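Local coordinates for protein endo alpha-1,4 polygalactosaminidase (Neosartorya fumigata, PDB 6OJ1) that cleaves alpha-1,4-linked galactosamine polymers from within the chain, as an endo-acting glycoside hydrolase that disrupts microbial biofilms, at residues F228-P233 / M268-W273; Y48-T53 / E58-D63; D191-V196 / Y217-Q222. One frame throughout, in Å; residues are numbered along the deposited sequence.

All three contacts belong to one (beta/alpha)-barrel of family GH114, at different points round its wall. Contacts 1 and 2 lie side by side, their centres about 13 Å apart, and both reach the barrel sheet. They touch directly: N272 ND2 of contact 1 lies 2.9 Å from N51 OD1 of contact 2, and N272 N lies 3.0 Å from Y48 OH, both probably hydrogen bonds. The N-glycan carried by N51 runs past this junction, and its mannose is held by N269 of contact 1. Contact 3 lies beyond the chain's centre from contact 2, with centres about 26 Å apart, and is about 22 Å from contact 1, centre to centre; sugars of other glycans border it.

Contact 1. Residues F228-P233 / M268-W273; sequences FHIEYP and MNLNNW. With MAN (alpha-D-mannopyranose), chain B.
The Y232 ring lies against M268 by one face and against L270 by its edge. M268 SD sits over that face, 3.9 Å from the centroid of the Y232 ring and only 12° off the ring normal, a Met-aromatic contact. Its side chain starts with CG anti to the backbone N; the bend at chi2 (78°) carries the polarisable sulfur over the ring, and the bend at chi3 brings CE back to it, 4.0 Å from Y232 CG, as an unbranched methionine allows. The ring also lies on the M268 backbone, with Y232 CD1 3.5 Å from M268 CA. L270 comes instead to the ring's edge, in its plane, with CD2 3.8 Å from Y232 CE1. That same methyl lies 4.4 Å from I230 CG2, extending the apolar patch to the strand. Here strand 227-231, one of the parallel strands of the (beta/alpha)-barrel, runs into a loop and meets the loop after strand 261-266, next in the sheet. Y232 OH gives the contact a polar end: it is hydrogen-bonded to E206 and accepts from a water at 3.0 Å that also donates to M268 O. On the loop, N269 forms an Asx turn, OD1 accepting from N271 N at 3.0 Å, while ND2 donates to mannose O3 at 2.9 Å (172°).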
loop_
_atom_site.group_PDB
_atom_site.type_symbol
_atom_site.label_atom_id
_atom_site.label_comp_id
_atom_site.label_asym_id
_atom_site.label_seq_id
_atom_site.Cartn_x
_atom_site.Cartn_y
_atom_site.Cartn_z
ATOM N N PHE A 228 -3.656 6.323 -5.322
ATOM C CA PHE A 228 -4.655 5.906 -4.345
ATOM C C PHE A 228 -4.325 6.637 -3.052
ATOM O O PHE A 228 -3.367 6.298 -2.352
ATOM C CB PHE A 228 -4.661 4.387 -4.236
ATOM C CG PHE A 228 -5.065 3.730 -5.523
ATOM C CD1 PHE A 228 -6.299 4.028 -6.096
ATOM C CD2 PHE A 228 -4.216 2.849 -6.183
ATOM C CE1 PHE A 228 -6.694 3.451 -7.306
ATOM C CE2 PHE A 228 -4.601 2.261 -7.389
ATOM C CZ PHE A 228 -5.839 2.566 -7.953
ATOM N N HIS A 229 -5.110 7.673 -2.760
ATOM C CA HIS A 229 -4.719 8.739 -1.847
ATOM C C HIS A 229 -5.575 8.689 -0.589
ATOM O O HIS A 229 -6.806 8.733 -0.673
ATOM C CB HIS A 229 -4.846 10.090 -2.559
ATOM C CG HIS A 229 -4.742 11.273 -1.652
ATOM N ND1 HIS A 229 -5.678 12.285 -1.652
ATOM C CD2 HIS A 229 -3.815 11.613 -0.722
ATOM C CE1 HIS A 229 -5.338 13.196 -0.757
ATOM N NE2 HIS A 229 -4.215 12.810 -0.175
ATOM N N ILE A 230 -4.924 8.619 0.575
ATOM C CA ILE A 230 -5.605 8.551 1.870
ATOM C C ILE A 230 -5.310 9.814 2.662
ATOM O O ILE A 230 -4.157 10.253 2.732
ATOM C CB ILE A 230 -5.153 7.322 2.687
ATOM C CG1 ILE A 230 -5.173 6.044 1.862
ATOM C CG2 ILE A 230 -6.019 7.161 3.935
ATOM C CD1 ILE A 230 -4.498 4.873 2.590
ATOM N N GLU A 231 -6.345 10.393 3.283
ATOM C CA GLU A 231 -6.152 11.413 4.305
ATOM C C GLU A 231 -6.882 10.983 5.569
ATOM O O GLU A 231 -7.887 10.266 5.510
ATOM C CB GLU A 231 -6.645 12.800 3.861
ATOM C CG GLU A 231 -5.870 13.391 2.654
ATOM C CD GLU A 231 -4.483 13.913 3.011
ATOM O OE1 GLU A 231 -4.275 14.339 4.167
ATOM O OE2 GLU A 231 -3.598 13.913 2.121
ATOM N N TYR A 232 -6.361 11.427 6.714
ATOM C CA TYR A 232 -6.840 11.010 8.032
ATOM C C TYR A 232 -7.230 12.249 8.829
ATOM O O TYR A 232 -6.541 12.628 9.786
ATOM C CB TYR A 232 -5.773 10.223 8.791
ATOM C CG TYR A 232 -5.260 8.961 8.126
ATOM C CD1 TYR A 232 -6.068 7.842 7.984
ATOM C CD2 TYR A 232 -3.947 8.886 7.676
ATOM C CE1 TYR A 232 -5.583 6.675 7.390
ATOM C CE2 TYR A 232 -3.449 7.735 7.090
ATOM C CZ TYR A 232 -4.269 6.631 6.945
ATOM O OH TYR A 232 -3.790 5.472 6.365
ATOM N N PRO A 233 -8.339 12.897 8.478
ATOM C CA PRO A 233 -8.639 14.207 9.085
ATOM C C PRO A 233 -9.011 14.147 10.561
ATOM O O PRO A 233 -8.912 15.179 11.239
ATOM C CB PRO A 233 -9.801 14.731 8.230
ATOM C CG PRO A 233 -10.413 13.531 7.645
ATOM C CD PRO A 233 -9.305 12.532 7.429
ATOM N N MET A 268 -7.742 6.440 10.914
ATOM C CA MET A 268 -6.350 5.987 10.959
ATOM C C MET A 268 -6.248 4.470 11.117
ATOM O O MET A 268 -5.250 3.867 10.700
ATOM C CB MET A 268 -5.602 6.699 12.099
ATOM C CG MET A 268 -4.132 6.323 12.234
ATOM S SD MET A 268 -3.051 7.127 11.024
ATOM C CE MET A 268 -3.133 8.827 11.560
ATOM N N ASN A 269 -7.279 3.823 11.673
ATOM C CA ASN A 269 -7.221 2.373 11.814
ATOM C C ASN A 269 -7.587 1.641 10.525
ATOM O O ASN A 269 -7.485 0.412 10.483
ATOM C CB ASN A 269 -8.108 1.895 12.988
ATOM C CG ASN A 269 -9.609 2.066 12.746
ATOM O OD1 ASN A 269 -10.043 2.463 11.664
ATOM N ND2 ASN A 269 -10.422 1.736 13.773
ATOM N N LEU A 270 -7.993 2.370 9.481
ATOM C CA LEU A 270 -8.333 1.794 8.177
ATOM C C LEU A 270 -9.384 0.682 8.300
ATOM O O LEU A 270 -9.303 -0.363 7.647
ATOM C CB LEU A 270 -7.072 1.312 7.451
ATOM C CG LEU A 270 -6.154 2.466 7.015
ATOM C CD1 LEU A 270 -4.825 1.876 6.436
ATOM C CD2 LEU A 270 -6.852 3.381 6.007
ATOM N N ASN A 271 -10.405 0.923 9.126
ATOM C CA ASN A 271 -11.566 0.039 9.158
ATOM C C ASN A 271 -12.504 0.371 7.989
ATOM O O ASN A 271 -12.084 1.036 7.037
ATOM C CB ASN A 271 -12.258 0.121 10.531
ATOM C CG ASN A 271 -12.846 1.509 10.839
ATOM O OD1 ASN A 271 -12.820 2.417 10.007
ATOM N ND2 ASN A 271 -13.410 1.655 12.042
ATOM N N ASN A 272 -13.768 -0.086 8.021
ATOM C CA ASN A 272 -14.641 0.070 6.853
ATOM C C ASN A 272 -14.927 1.538 6.525
ATOM O O ASN A 272 -15.058 1.902 5.346
ATOM C CB ASN A 272 -15.987 -0.648 7.071
ATOM C CG ASN A 272 -15.931 -2.163 6.785
ATOM O OD1 ASN A 272 -15.275 -2.617 5.852
ATOM N ND2 ASN A 272 -16.672 -2.939 7.584
ATOM N N TRP A 273 -15.091 2.387 7.541
ATOM C CA TRP A 273 -15.656 3.718 7.315
ATOM C C TRP A 273 -14.871 4.480 6.256
ATOM O O TRP A 273 -13.641 4.473 6.258
ATOM C CB TRP A 273 -15.663 4.532 8.608
ATOM C CG TRP A 273 -16.167 5.927 8.393
ATOM C CD1 TRP A 273 -17.472 6.328 8.346
ATOM C CD2 TRP A 273 -15.376 7.099 8.174
ATOM N NE1 TRP A 273 -17.541 7.686 8.135
ATOM C CE2 TRP A 273 -16.267 8.178 8.013
ATOM C CE3 TRP A 273 -13.998 7.337 8.089
ATOM C CZ2 TRP A 273 -15.831 9.477 7.792
ATOM C CZ3 TRP A 273 -13.564 8.631 7.869
ATOM C CH2 TRP A 273 -14.474 9.683 7.712
HETATM C C1 MAN B . -12.011 -0.532 18.160
HETATM C C2 MAN B . -10.932 -0.404 17.047
HETATM C C3 MAN B . -9.994 0.777 17.331
HETATM C C4 MAN B . -10.802 2.070 17.628
HETATM C C5 MAN B . -11.809 1.800 18.774
HETATM C C6 MAN B . -12.700 2.986 19.095
HETATM O O2 MAN B . -11.525 -0.129 15.779
HETATM O O3 MAN B . -9.061 0.976 16.259
HETATM O O4 MAN B . -9.929 3.139 17.995
HETATM O O5 MAN B . -12.673 0.697 18.405
HETATM O O6 MAN B . -13.520 2.627 20.208
HETATM O O HOH W 1 -3.098 3.968 8.807
#

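Contact 2. Residues Y48-T53 / E58-D63; sequences YALNDT and EIYDID. With NAG (2-acetamido-2-deoxy-beta-D-glucopyranose), chain C; NAG (2-acetamido-2-deoxy-beta-D-glucopyranose), chain D.
Y60, near the start of strand 59-63, meets three residues of the 48-53 loop. L50 approaches the Y60 ring obliquely, L50 CD2 to Y60 CD2 at 3.7 Å, the side chains crossing at about a right angle. With CG anti to the backbone N (chi1 -177°), L50 reaches towards the strand: both methyls lie near Y60 (CD1 to Y60 CD2 is 4.1 Å), and CD2 also reaches I62. D52 O lies at the ring edge, near its plane, 3.7 Å from Y60 CE2. The phenol passes close to the T53 backbone, with Y60 OH 3.4 Å from T53 C, and is hydrogen-bonded to V55 O; a tyrosine thus joins an apolar ring to a polar end. Two residues on, I62 turns the same way, its CG2 4.1 Å from L50 CD2. At D63 a water links the segments, 3.1 Å from D63 N and 2.8 Å from Y48 O. On the loop, the flat ring of Y48 supports the N-acetylglucosamine bonded to N51, C5 of the sugar lying 3.6 Å above the ring plane, over its centre. The 48-53 loop is part of the connection between neighbouring parallel strands 42-45 and 59-63, packed beside L75 of helix 69-77 on the outside of the (beta/alpha)-barrel.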
loop_
_atom_site.group_PDB
_atom_site.type_symbol
_atom_site.label_atom_id
_atom_site.label_comp_id
_atom_site.label_asym_id
_atom_site.label_seq_id
_atom_site.Cartn_x
_atom_site.Cartn_y
_atom_site.Cartn_z
ATOM N N TYR A 48 -9.640 -5.557 9.682
ATOM C CA TYR A 48 -10.231 -6.866 9.919
ATOM C C TYR A 48 -10.627 -7.466 8.575
ATOM O O TYR A 48 -10.524 -6.822 7.530
ATOM C CB TYR A 48 -11.439 -6.780 10.880
ATOM C CG TYR A 48 -12.314 -5.549 10.651
ATOM C CD1 TYR A 48 -13.022 -5.387 9.465
ATOM C CD2 TYR A 48 -12.425 -4.557 11.619
ATOM C CE1 TYR A 48 -13.809 -4.276 9.245
ATOM C CE2 TYR A 48 -13.214 -3.438 11.410
ATOM C CZ TYR A 48 -13.903 -3.302 10.218
ATOM O OH TYR A 48 -14.675 -2.184 9.998
ATOM N N ALA A 49 -11.052 -8.724 8.600
ATOM C CA ALA A 49 -11.508 -9.367 7.376
ATOM C C ALA A 49 -12.620 -8.531 6.751
ATOM O O ALA A 49 -13.499 -8.030 7.453
ATOM C CB ALA A 49 -12.006 -10.779 7.680
ATOM N N LEU A 50 -12.567 -8.349 5.431
ATOM C CA LEU A 50 -13.539 -7.480 4.771
ATOM C C LEU A 50 -14.954 -8.017 4.955
ATOM O O LEU A 50 -15.249 -9.164 4.598
ATOM C CB LEU A 50 -13.206 -7.342 3.283
ATOM C CG LEU A 50 -14.143 -6.386 2.521
ATOM C CD1 LEU A 50 -13.900 -4.907 2.906
ATOM C CD2 LEU A 50 -14.028 -6.584 1.009
ATOM N N ASN A 51 -15.836 -7.188 5.525
ATOM C CA ASN A 51 -17.211 -7.616 5.759
ATOM C C ASN A 51 -18.206 -6.540 5.331
ATOM O O ASN A 51 -19.341 -6.504 5.839
ATOM C CB ASN A 51 -17.438 -7.974 7.231
ATOM C CG ASN A 51 -17.063 -6.842 8.167
ATOM O OD1 ASN A 51 -16.545 -5.819 7.733
ATOM N ND2 ASN A 51 -17.342 -7.020 9.462
ATOM N N ASP A 52 -17.804 -5.664 4.425
ATOM C CA ASP A 52 -18.688 -4.638 3.886
ATOM C C ASP A 52 -18.256 -4.392 2.448
ATOM O O ASP A 52 -17.178 -3.850 2.205
ATOM C CB ASP A 52 -18.619 -3.360 4.712
ATOM C CG ASP A 52 -19.635 -2.331 4.263
ATOM O OD1 ASP A 52 -20.195 -2.481 3.152
ATOM O OD2 ASP A 52 -19.900 -1.398 5.042
ATOM N N THR A 53 -19.074 -4.824 1.495
ATOM C CA THR A 53 -18.800 -4.559 0.088
ATOM C C THR A 53 -19.820 -3.589 -0.491
ATOM O O THR A 53 -20.005 -3.531 -1.708
ATOM C CB THR A 53 -18.770 -5.867 -0.703
ATOM O OG1 THR A 53 -20.043 -6.520 -0.601
ATOM C CG2 THR A 53 -17.710 -6.790 -0.129
ATOM N N GLU A 58 -14.476 0.618 -7.528
ATOM C CA GLU A 58 -14.012 -0.381 -8.490
ATOM C C GLU A 58 -12.883 -1.227 -7.933
ATOM O O GLU A 58 -12.685 -2.358 -8.385
ATOM C CB GLU A 58 -13.511 0.276 -9.779
ATOM C CG GLU A 58 -14.559 0.856 -10.691
ATOM C CD GLU A 58 -13.945 1.355 -11.988
ATOM O OE1 GLU A 58 -13.226 0.570 -12.651
ATOM O OE2 GLU A 58 -14.156 2.538 -12.329
ATOM N N ILE A 59 -12.098 -0.686 -6.999
ATOM C CA ILE A 59 -10.915 -1.358 -6.482
ATOM C C ILE A 59 -11.020 -1.415 -4.966
ATOM O O ILE A 59 -11.314 -0.399 -4.329
ATOM C CB ILE A 59 -9.613 -0.636 -6.892
ATOM C CG1 ILE A 59 -9.396 -0.717 -8.407
ATOM C CG2 ILE A 59 -8.437 -1.217 -6.136
ATOM C CD1 ILE A 59 -8.272 0.206 -8.909
ATOM N N TYR A 60 -10.778 -2.593 -4.394
ATOM C CA TYR A 60 -10.701 -2.770 -2.948
ATOM C C TYR A 60 -9.292 -3.203 -2.578
ATOM O O TYR A 60 -8.785 -4.169 -3.145
ATOM C CB TYR A 60 -11.695 -3.830 -2.454
ATOM C CG TYR A 60 -13.113 -3.338 -2.187
ATOM C CD1 TYR A 60 -13.870 -2.752 -3.188
ATOM C CD2 TYR A 60 -13.692 -3.495 -0.932
ATOM C CE1 TYR A 60 -15.168 -2.316 -2.943
ATOM C CE2 TYR A 60 -14.974 -3.062 -0.677
ATOM C CZ TYR A 60 -15.709 -2.476 -1.690
ATOM O OH TYR A 60 -16.999 -2.050 -1.456
ATOM N N ASP A 61 -8.673 -2.491 -1.632
ATOM C CA ASP A 61 -7.352 -2.821 -1.094
ATOM C C ASP A 61 -7.598 -3.416 0.295
ATOM O O ASP A 61 -8.113 -2.731 1.189
ATOM C CB ASP A 61 -6.478 -1.564 -1.048
ATOM C CG ASP A 61 -5.053 -1.825 -0.589
ATOM O OD1 ASP A 61 -4.714 -2.954 -0.182
ATOM O OD2 ASP A 61 -4.255 -0.861 -0.650
ATOM N N ILE A 62 -7.276 -4.702 0.466
ATOM C CA ILE A 62 -7.586 -5.421 1.699
ATOM C C ILE A 62 -6.379 -6.255 2.119
ATOM O O ILE A 62 -5.475 -6.539 1.326
ATOM C CB ILE A 62 -8.825 -6.323 1.549
ATOM C CG1 ILE A 62 -8.574 -7.384 0.468
ATOM C CG2 ILE A 62 -10.076 -5.485 1.189
ATOM C CD1 ILE A 62 -9.764 -8.340 0.234
ATOM N N ASP A 63 -6.382 -6.663 3.386
ATOM C CA ASP A 63 -5.237 -7.381 3.943
ATOM C C ASP A 63 -5.057 -8.760 3.310
ATOM O O ASP A 63 -6.009 -9.536 3.181
ATOM C CB ASP A 63 -5.391 -7.505 5.458
ATOM C CG ASP A 63 -4.161 -8.110 6.105
ATOM O OD1 ASP A 63 -3.211 -7.346 6.411
ATOM O OD2 ASP A 63 -4.131 -9.352 6.262
HETATM C C1 NAG C . -16.999 -6.066 10.480
HETATM C C2 NAG C . -18.233 -5.500 11.173
HETATM C C3 NAG C . -17.834 -4.664 12.392
HETATM C C4 NAG C . -16.878 -5.424 13.305
HETATM C C5 NAG C . -15.699 -5.944 12.489
HETATM C C6 NAG C . -14.756 -6.815 13.283
HETATM C C7 NAG C . -20.090 -5.135 9.621
HETATM C C8 NAG C . -20.718 -4.194 8.639
HETATM N N2 NAG C . -18.984 -4.696 10.226
HETATM O O3 NAG C . -19.015 -4.307 13.101
HETATM O O4 NAG C . -16.386 -4.546 14.315
HETATM O O5 NAG C . -16.193 -6.757 11.420
HETATM O O6 NAG C . -15.448 -7.898 13.895
HETATM O O7 NAG C . -20.573 -6.235 9.871
HETATM C C1 NAG D . -16.465 -5.105 15.641
HETATM C C2 NAG D . -15.598 -4.240 16.576
HETATM C C3 NAG D . -15.752 -4.685 18.032
HETATM C C4 NAG D . -17.219 -4.782 18.418
HETATM C C5 NAG D . -17.952 -5.681 17.435
HETATM C C6 NAG D . -19.436 -5.781 17.723
HETATM C C7 NAG D . -13.594 -3.335 15.482
HETATM C C8 NAG D . -12.149 -3.559 15.179
HETATM N N2 NAG D . -14.200 -4.301 16.180
HETATM O O3 NAG D . -15.130 -3.723 18.878
HETATM O O4 NAG D . -17.321 -5.333 19.723
HETATM O O5 NAG D . -17.819 -5.129 16.122
HETATM O O6 NAG D . -20.086 -4.531 17.537
HETATM O O7 NAG D . -14.190 -2.328 15.110
HETATM O O HOH W 2 -8.812 -6.510 5.306
#

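Contact 3. Residues D191-V196 / Y217-Q222; sequences DIIPSV and YAVFPQ. With NAG (2-acetamido-2-deoxy-beta-D-glucopyranose), chain E; NAG (2-acetamido-2-deoxy-beta-D-glucopyranose), chain F.
I193 carries this contact almost alone, meeting Y217, V219 and F220 with its two branches. It follows a short 3-10 segment, 191-192, where I192 faces L186 and I167 rather than the 217-222 segment. At I193, CG2 is anti to the backbone N and CG1 anti to the carbonyl carbon (chi1 -72°), which directs CG2 to V219 and CG1 with CD1 to the rings, F220 lying against both branches. CG2 meets V219 CG1 tip to tip at 3.7 Å. The other branch runs to the edge of the F220 ring, near its plane, with I193 CG1 3.8 Å from F220 CE1, and ends at CD1, 4.0 Å from Y217 CD1. The Y217 side chain crosses I193 at about a right angle. A beta-branched isoleucine suits this place because its branches fill the angle between a valine and two aromatic rings; no hydrogen bond crosses the segments. L186 also packs on I193. Then the chain turns to the glycans: P194 CB lies 3.7 Å from O4 of the chain E N-acetylglucosamine, and S195 O accepts from O3 of the chain F sugar at 2.8 Å and is also hydrogen-bonded to N171 ND2. Weakly bonded helical turns following strands 183-187 and 202-206 thus pack together at the outside of the (beta/alpha)-barrel.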
loop_
_atom_site.group_PDB
_atom_site.type_symbol
_atom_site.label_atom_id
_atom_site.label_comp_id
_atom_site.label_asym_id
_atom_site.label_seq_id
_atom_site.Cartn_x
_atom_site.Cartn_y
_atom_site.Cartn_z
ATOM N N ASP A 191 10.725 9.956 -2.485
ATOM C CA ASP A 191 12.087 10.255 -2.943
ATOM C C ASP A 191 12.585 9.278 -4.001
ATOM O O ASP A 191 13.462 9.642 -4.801
ATOM C CB ASP A 191 13.060 10.263 -1.766
ATOM C CG ASP A 191 12.862 11.453 -0.859
ATOM O OD1 ASP A 191 12.942 12.594 -1.359
ATOM O OD2 ASP A 191 12.613 11.252 0.346
ATOM N N ILE A 192 12.072 8.043 -4.023
ATOM C CA ILE A 192 12.585 7.024 -4.945
ATOM C C ILE A 192 11.699 6.833 -6.170
ATOM O O ILE A 192 11.976 5.944 -6.990
ATOM C CB ILE A 192 12.817 5.660 -4.259
ATOM C CG1 ILE A 192 11.503 4.959 -3.861
ATOM C CG2 ILE A 192 13.741 5.802 -3.040
ATOM C CD1 ILE A 192 11.685 3.479 -3.471
ATOM N N ILE A 193 10.646 7.646 -6.323
ATOM C CA ILE A 193 9.739 7.499 -7.466
ATOM C C ILE A 193 10.475 7.367 -8.801
ATOM O O ILE A 193 10.157 6.440 -9.560
ATOM C CB ILE A 193 8.717 8.643 -7.480
ATOM C CG1 ILE A 193 7.688 8.485 -6.350
ATOM C CG2 ILE A 193 8.024 8.711 -8.851
ATOM C CD1 ILE A 193 6.887 9.792 -6.162
ATOM N N PRO A 194 11.419 8.253 -9.163
ATOM C CA PRO A 194 12.034 8.155 -10.499
ATOM C C PRO A 194 12.656 6.806 -10.787
ATOM O O PRO A 194 12.692 6.385 -11.947
ATOM C CB PRO A 194 13.116 9.249 -10.467
ATOM C CG PRO A 194 12.650 10.211 -9.468
ATOM C CD PRO A 194 11.955 9.402 -8.410
ATOM N N SER A 195 13.130 6.112 -9.756
ATOM C CA SER A 195 13.898 4.890 -9.933
ATOM C C SER A 195 13.048 3.629 -9.974
ATOM O O SER A 195 13.591 2.563 -10.287
ATOM C CB SER A 195 14.925 4.754 -8.815
ATOM O OG SER A 195 15.879 5.788 -8.920
ATOM N N VAL A 196 11.747 3.722 -9.672
ATOM C CA VAL A 196 10.874 2.549 -9.631
ATOM C C VAL A 196 9.596 2.727 -10.446
ATOM O O VAL A 196 8.878 1.750 -10.688
ATOM C CB VAL A 196 10.496 2.163 -8.180
ATOM C CG1 VAL A 196 11.752 1.889 -7.339
ATOM C CG2 VAL A 196 9.558 3.245 -7.529
ATOM N N TYR A 217 3.851 13.273 -5.805
ATOM C CA TYR A 217 3.145 12.078 -6.241
ATOM C C TYR A 217 2.326 12.297 -7.506
ATOM O O TYR A 217 1.911 11.313 -8.133
ATOM C CB TYR A 217 2.273 11.571 -5.091
ATOM C CG TYR A 217 3.135 11.176 -3.915
ATOM C CD1 TYR A 217 3.663 9.893 -3.825
ATOM C CD2 TYR A 217 3.479 12.104 -2.928
ATOM C CE1 TYR A 217 4.467 9.520 -2.767
ATOM C CE2 TYR A 217 4.303 11.741 -1.861
ATOM C CZ TYR A 217 4.791 10.445 -1.796
ATOM O OH TYR A 217 5.609 10.060 -0.762
ATOM N N ALA A 218 2.121 13.555 -7.914
ATOM C CA ALA A 218 1.350 13.860 -9.113
ATOM C C ALA A 218 2.015 13.371 -10.392
ATOM O O ALA A 218 1.357 13.354 -11.437
ATOM C CB ALA A 218 1.101 15.368 -9.203
ATOM N N VAL A 219 3.292 12.977 -10.344
ATOM C CA VAL A 219 3.940 12.414 -11.524
ATOM C C VAL A 219 3.304 11.089 -11.944
ATOM O O VAL A 219 3.393 10.700 -13.113
ATOM C CB VAL A 219 5.465 12.260 -11.274
ATOM C CG1 VAL A 219 5.751 11.297 -10.126
ATOM C CG2 VAL A 219 6.175 11.804 -12.532
ATOM N N PHE A 220 2.623 10.391 -11.025
ATOM C CA PHE A 220 1.965 9.146 -11.420
ATOM C C PHE A 220 0.847 9.412 -12.417
ATOM O O PHE A 220 0.889 8.853 -13.528
ATOM C CB PHE A 220 1.494 8.377 -10.179
ATOM C CG PHE A 220 2.585 7.591 -9.501
ATOM C CD1 PHE A 220 3.408 8.196 -8.557
ATOM C CD2 PHE A 220 2.809 6.256 -9.833
ATOM C CE1 PHE A 220 4.420 7.486 -7.937
ATOM C CE2 PHE A 220 3.822 5.526 -9.208
ATOM C CZ PHE A 220 4.627 6.138 -8.262
ATOM N N PRO A 221 -0.162 10.244 -12.117
ATOM C CA PRO A 221 -1.192 10.500 -13.137
ATOM C C PRO A 221 -0.666 11.224 -14.359
ATOM O O PRO A 221 -1.208 11.032 -15.454
ATOM C CB PRO A 221 -2.247 11.329 -12.381
ATOM C CG PRO A 221 -1.551 11.855 -11.186
ATOM C CD PRO A 221 -0.540 10.833 -10.815
ATOM N N GLN A 222 0.384 12.037 -14.215
ATOM C CA GLN A 222 1.026 12.621 -15.385
ATOM C C GLN A 222 1.564 11.547 -16.321
ATOM O O GLN A 222 1.723 11.802 -17.519
ATOM C CB GLN A 222 2.141 13.580 -14.946
ATOM C CG GLN A 222 1.620 14.837 -14.233
ATOM C CD GLN A 222 2.704 15.642 -13.511
ATOM O OE1 GLN A 222 3.888 15.300 -13.546
ATOM N NE2 GLN A 222 2.291 16.720 -12.850
HETATM C C1 NAG E . 17.044 5.395 -12.594
HETATM C C2 NAG E . 17.414 6.661 -11.825
HETATM C C3 NAG E . 16.343 7.732 -12.045
HETATM C C4 NAG E . 16.091 7.979 -13.533
HETATM C C5 NAG E . 15.905 6.648 -14.278
HETATM C C6 NAG E . 15.849 6.798 -15.782
HETATM C C7 NAG E . 18.805 6.157 -9.862
HETATM C C8 NAG E . 18.831 5.898 -8.383
HETATM N N2 NAG E . 17.601 6.390 -10.405
HETATM O O3 NAG E . 16.757 8.929 -11.395
HETATM O O4 NAG E . 14.828 8.616 -13.706
HETATM O O5 NAG E . 16.952 5.708 -13.987
HETATM O O6 NAG E . 14.528 7.098 -16.210
HETATM O O7 NAG E . 19.827 6.151 -10.535
HETATM C C1 NAG F . 16.756 1.014 -14.453
HETATM C C2 NAG F . 16.369 1.075 -12.958
HETATM C C3 NAG F . 16.498 2.504 -12.409
HETATM C C4 NAG F . 17.874 3.076 -12.740
HETATM C C5 NAG F . 18.103 2.997 -14.245
HETATM C C6 NAG F . 19.438 3.558 -14.689
HETATM C C7 NAG F . 13.892 1.078 -13.192
HETATM C C8 NAG F . 12.627 0.342 -12.846
HETATM N N2 NAG F . 15.032 0.538 -12.727
HETATM O O3 NAG F . 16.295 2.462 -11.000
HETATM O O4 NAG F . 18.071 4.412 -12.278
HETATM O O5 NAG F . 18.054 1.623 -14.651
HETATM O O6 NAG F . 20.498 2.631 -14.497
HETATM O O7 NAG F . 13.877 2.116 -13.857
#